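Local coordinates for cell wall surface anchor family protein (Jo),Cell wall surface anchor family protein (In) (PDB 5MKC) that forms a covalent complex from two fragments of a pneumococcal pilus adhesin, which associate autocatalytically and become joined by an isopeptide bond, at residues A[121-124]-A[125-129]; A[163-166]-A[167-170]. One frame throughout, in Å; residues are numbered along the deposited sequence.

Interaction 1 (A[121-124]-A[125-129])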
loop_
_atom_site.group_PDB
_atom_site.type_symbol
_atom_site.label_atom_id
_atom_site.label_comp_id
_atom_site.label_asym_id
_atom_site.label_seq_id
_atom_site.Cartn_x
_atom_site.Cartn_y
_atom_site.Cartn_z
ATOM N N GLY A 121 15.605 -7.075 5.660
ATOM C CA GLY A 121 17.008 -6.888 5.986
ATOM C C GLY A 121 17.849 -8.149 5.825
ATOM O O GLY A 121 17.331 -9.259 5.621
ATOM N N THR A 122 19.161 -7.985 5.963
ATOM C CA THR A 122 20.066 -9.113 6.227
ATOM C C THR A 122 19.643 -9.892 7.473
ATOM O O THR A 122 19.791 -11.089 7.521
ATOM C CB THR A 122 21.542 -8.638 6.345
ATOM O OG1 THR A 122 21.669 -7.562 7.307
ATOM C CG2 THR A 122 22.061 -8.194 4.951
ATOM N N ASP A 123 19.056 -9.200 8.445
ATOM C CA ASP A 123 18.599 -9.822 9.687
ATOM C C ASP A 123 17.232 -10.531 9.574
ATOM O O ASP A 123 16.716 -11.048 10.563
ATOM C CB ASP A 123 18.546 -8.773 10.810
ATOM C CG ASP A 123 17.571 -7.641 10.500
ATOM O OD1 ASP A 123 17.046 -7.605 9.365
ATOM O OD2 ASP A 123 17.335 -6.782 11.366
ATOM N N GLY A 124 16.620 -10.514 8.399
ATOM C CA GLY A 124 15.302 -11.150 8.206
ATOM C C GLY A 124 14.122 -10.437 8.842
ATOM O O GLY A 124 13.050 -10.996 8.926
ATOM N N ARG A 125 14.301 -9.185 9.265
ATOM C CA ARG A 125 13.201 -8.344 9.738
ATOM C C ARG A 125 12.915 -7.174 8.794
ATOM O O ARG A 125 13.774 -6.774 8.007
ATOM C CB ARG A 125 13.525 -7.786 11.106
ATOM C CG ARG A 125 13.740 -8.818 12.216
ATOM C CD ARG A 125 13.836 -8.138 13.580
ATOM N NE ARG A 125 14.898 -7.127 13.611
ATOM C CZ ARG A 125 14.780 -5.885 14.105
ATOM N NH1 ARG A 125 13.659 -5.449 14.679
ATOM N NH2 ARG A 125 15.822 -5.072 14.046
ATOM N N PHE A 126 11.704 -6.613 8.887
ATOM C CA PHE A 126 11.343 -5.455 8.087
ATOM C C PHE A 126 11.789 -4.216 8.830
ATOM O O PHE A 126 11.141 -3.786 9.797
ATOM C CB PHE A 126 9.833 -5.431 7.908
ATOM C CG PHE A 126 9.311 -4.497 6.844
ATOM C CD1 PHE A 126 9.807 -4.500 5.551
ATOM C CD2 PHE A 126 8.180 -3.732 7.108
ATOM C CE1 PHE A 126 9.227 -3.677 4.571
ATOM C CE2 PHE A 126 7.608 -2.918 6.144
ATOM C CZ PHE A 126 8.126 -2.890 4.880
ATOM N N ASP A 127 12.911 -3.643 8.405
ATOM C CA ASP A 127 13.539 -2.538 9.131
ATOM C C ASP A 127 13.312 -1.223 8.395
ATOM O O ASP A 127 12.907 -1.256 7.243
ATOM C CB ASP A 127 15.017 -2.810 9.263
ATOM C CG ASP A 127 15.307 -4.072 10.073
ATOM O OD1 ASP A 127 14.620 -4.317 11.100
ATOM O OD2 ASP A 127 16.238 -4.805 9.675
ATOM N N PRO A 128 13.576 -0.085 9.058
ATOM C CA PRO A 128 13.402 1.201 8.397
ATOM C C PRO A 128 14.022 1.310 6.999
ATOM O O PRO A 128 13.441 1.964 6.114
ATOM C CB PRO A 128 14.063 2.172 9.378
ATOM C CG PRO A 128 13.727 1.574 10.695
ATOM C CD PRO A 128 13.918 0.087 10.478
ATOM N N ALA A 129 15.164 0.662 6.797
ATOM C CA ALA A 129 15.825 0.686 5.502
ATOM C C ALA A 129 15.037 -0.004 4.394
ATOM O O ALA A 129 15.337 0.209 3.225
ATOM C CB ALA A 129 17.207 0.076 5.586
#

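Interaction 2 (A[163-166]-A[167-170])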
loop_
_atom_site.group_PDB
_atom_site.type_symbol
_atom_site.label_atom_id
_atom_site.label_comp_id
_atom_site.label_asym_id
_atom_site.label_seq_id
_atom_site.Cartn_x
_atom_site.Cartn_y
_atom_site.Cartn_z
ATOM N N LEU A 163 4.503 -1.709 11.184
ATOM C CA LEU A 163 4.699 -2.962 11.901
ATOM C C LEU A 163 4.696 -4.121 10.913
ATOM O O LEU A 163 4.083 -4.042 9.842
ATOM C CB LEU A 163 3.590 -3.157 12.913
ATOM C CG LEU A 163 3.321 -1.943 13.809
ATOM C CD1 LEU A 163 2.066 -2.177 14.621
ATOM C CD2 LEU A 163 4.437 -1.651 14.788
ATOM N N TYR A 164 5.403 -5.185 11.252
ATOM C CA TYR A 164 5.480 -6.372 10.412
ATOM C C TYR A 164 5.563 -7.562 11.325
ATOM O O TYR A 164 6.221 -7.499 12.366
ATOM C CB TYR A 164 6.737 -6.361 9.511
ATOM C CG TYR A 164 6.790 -7.514 8.546
ATOM C CD1 TYR A 164 5.839 -7.639 7.547
ATOM C CD2 TYR A 164 7.790 -8.471 8.606
ATOM C CE1 TYR A 164 5.888 -8.685 6.629
ATOM C CE2 TYR A 164 7.842 -9.522 7.688
ATOM C CZ TYR A 164 6.896 -9.627 6.713
ATOM O OH TYR A 164 6.909 -10.666 5.809
ATOM N N ASP A 165 4.910 -8.652 10.955
ATOM C CA ASP A 165 5.128 -9.938 11.617
ATOM C C ASP A 165 5.675 -10.943 10.570
ATOM O O ASP A 165 5.067 -11.106 9.499
ATOM C CB ASP A 165 3.799 -10.418 12.196
ATOM C CG ASP A 165 3.938 -11.717 12.936
ATOM O OD1 ASP A 165 4.034 -11.722 14.193
ATOM O OD2 ASP A 165 4.048 -12.733 12.226
ATOM N N THR A 166 6.797 -11.610 10.865
ATOM C CA THR A 166 7.449 -12.488 9.905
ATOM C C THR A 166 6.676 -13.779 9.651
ATOM O O THR A 166 6.854 -14.448 8.629
ATOM C CB THR A 166 8.901 -12.840 10.317
ATOM O OG1 THR A 166 8.949 -13.483 11.615
ATOM C CG2 THR A 166 9.760 -11.583 10.312
ATOM N N THR A 167 5.828 -14.157 10.596
ATOM C CA THR A 167 5.026 -15.359 10.448
ATOM C C THR A 167 3.794 -15.087 9.611
ATOM O O THR A 167 3.521 -15.804 8.682
ATOM C CB THR A 167 4.613 -15.936 11.796
ATOM O OG1 THR A 167 5.783 -16.335 12.489
ATOM C CG2 THR A 167 3.721 -17.171 11.620
ATOM N N GLU A 168 3.058 -14.055 9.950
ATOM C CA GLU A 168 1.839 -13.698 9.233
ATOM C C GLU A 168 2.116 -12.985 7.925
ATOM O O GLU A 168 1.232 -12.906 7.082
ATOM C CB GLU A 168 0.959 -12.811 10.117
ATOM C CG GLU A 168 0.362 -13.603 11.265
ATOM C CD GLU A 168 -0.644 -14.643 10.775
ATOM O OE1 GLU A 168 -1.363 -14.308 9.798
ATOM O OE2 GLU A 168 -0.704 -15.775 11.342
ATOM N N LYS A 169 3.336 -12.478 7.755
ATOM C CA LYS A 169 3.706 -11.811 6.527
ATOM C C LYS A 169 2.790 -10.656 6.171
ATOM O O LYS A 169 2.220 -10.593 5.064
ATOM C CB LYS A 169 3.789 -12.803 5.380
ATOM C CG LYS A 169 4.882 -13.829 5.569
ATOM C CD LYS A 169 4.896 -14.839 4.430
ATOM C CE LYS A 169 5.959 -15.893 4.654
ATOM N NZ LYS A 169 5.486 -17.243 4.224
ATOM N N ARG A 170 2.682 -9.718 7.110
ATOM C CA ARG A 170 1.669 -8.688 6.993
ATOM C C ARG A 170 2.197 -7.362 7.536
ATOM O O ARG A 170 2.705 -7.302 8.656
ATOM C CB ARG A 170 0.474 -9.143 7.796
ATOM C CG ARG A 170 -0.678 -8.194 7.786
ATOM C CD ARG A 170 -1.858 -8.850 8.489
ATOM N NE ARG A 170 -1.727 -8.640 9.918
ATOM C CZ ARG A 170 -2.233 -9.442 10.839
ATOM N NH1 ARG A 170 -2.907 -10.525 10.477
ATOM N NH2 ARG A 170 -2.038 -9.169 12.118
HETATM O O HOH W 1 8.513 -16.061 11.910
#

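Interaction 1 (A[121-124]-A[125-129])
Asp-123, inside the type I beta turn Gly-121 to Gly-124, meets Arg-125, the residue just after it. The geometry fits a type I turn plus G1 beta bulge, in the surface loop between strands 116-118 and 131-135 of the Ig-like part of this engineered fusion. The turn is closed by Gly-124 N to Gly-121 O, at 3.1 Å. Gly-121 N then donates to Arg-125 O at 3.0 Å, nearly straight, and draws the chain back to the turn's start. Gly-124, with phi 72°, is the left-handed glycine that makes the bulge.

Asp-123 adds a side-chain bond to this backbone. Its CG lies between its own N and carbonyl carbon (chi1 61°), which folds the carboxylate over the following peptides. Arg-125 N donates to Asp-123 OD1 at 3.2 Å, from above the carboxylate plane, and completes an Asx turn.

The charges form a network of three side chains. Asp-123 OD2 sits at the guanidinium edge of Arg-125, 3.3 Å from NE, a salt bridge with a poorly aimed N-H and hence a weak hydrogen bond. Asp-127 has its OD1 over one guanidinium face instead, so that pairing is by charge alone. The arginine thus serves two acids that crowd each other. This probably raises the proton affinity of one of them. Their planes are turned 54° apart, and Asp-123 OD2 lies only 2.8 Å from Asp-127 OD2.

Interaction 2 (A[163-166]-A[167-170])
A tight beta hairpin joins strand 161-165 to strand 170-178 here, in the Ig-like part of the fusion. The chain turns through Thr-166 to Lys-169. Asp-165 does most of the work. Its CG is anti to the backbone N (chi1 -178°), and this brings OD2 over the start of the connection. OD2 takes two backbone N-H groups, one in a good bond and one in a weak one. Glu-168 N donates to Asp-165 OD2 at 2.8 Å, almost straight, on the anti side and a little out of the carboxylate plane. Thr-167 N lies equally near Asp-165 OD2, but its bond is bent and weak.

The backbone of Asp-165 adds a second hold. Lys-169 N donates to Asp-165 O at 2.8 Å. With this bond the OD2 bonds make up an Asx motif. Across the hairpin, the bond from Asp-165 N to Arg-170 O is long and weak. Arg-170 O also receives a CA-H...O contact from Tyr-164 CA, at 3.4 Å.

The tyrosine ring runs alongside the returning chain. Its CE1 lies 3.4 Å from Arg-170 N. Tyr-164 and Lys-169 point the same way side by side, and Tyr-164 OH sits 3.5 Å from Lys-169 CA. At the tip, one water bridges the hydroxyls of Thr-166 and Thr-167.

Three residues with right-handed helical backbone angles, Thr-166 to Glu-168, precede Lys-169, which is left-handed (phi 56°). This is consistent with a four-residue beta-hairpin connection, as seen in many hairpins with this order of conformations.

How the interactions relate
Both contacts are local, and they come in series along the chain. Interaction 1 tightens the loop that leads from strand 116-118 to strand 131-135. The chain then passes through the small hairpin of strands 140-142 and 145-147. Interaction 2 follows and closes the hairpin between strands 161-165 and 170-178, at one edge of the five-stranded sheet. Neither contact encloses or crosses the other. Their centres are about 12 Å apart, yet they touch: the rings of Phe-126 and Tyr-164 meet, and Gly-124 O packs on Thr-166 CG2. The loop therefore lies against the edge hairpin, within one Ig-like domain.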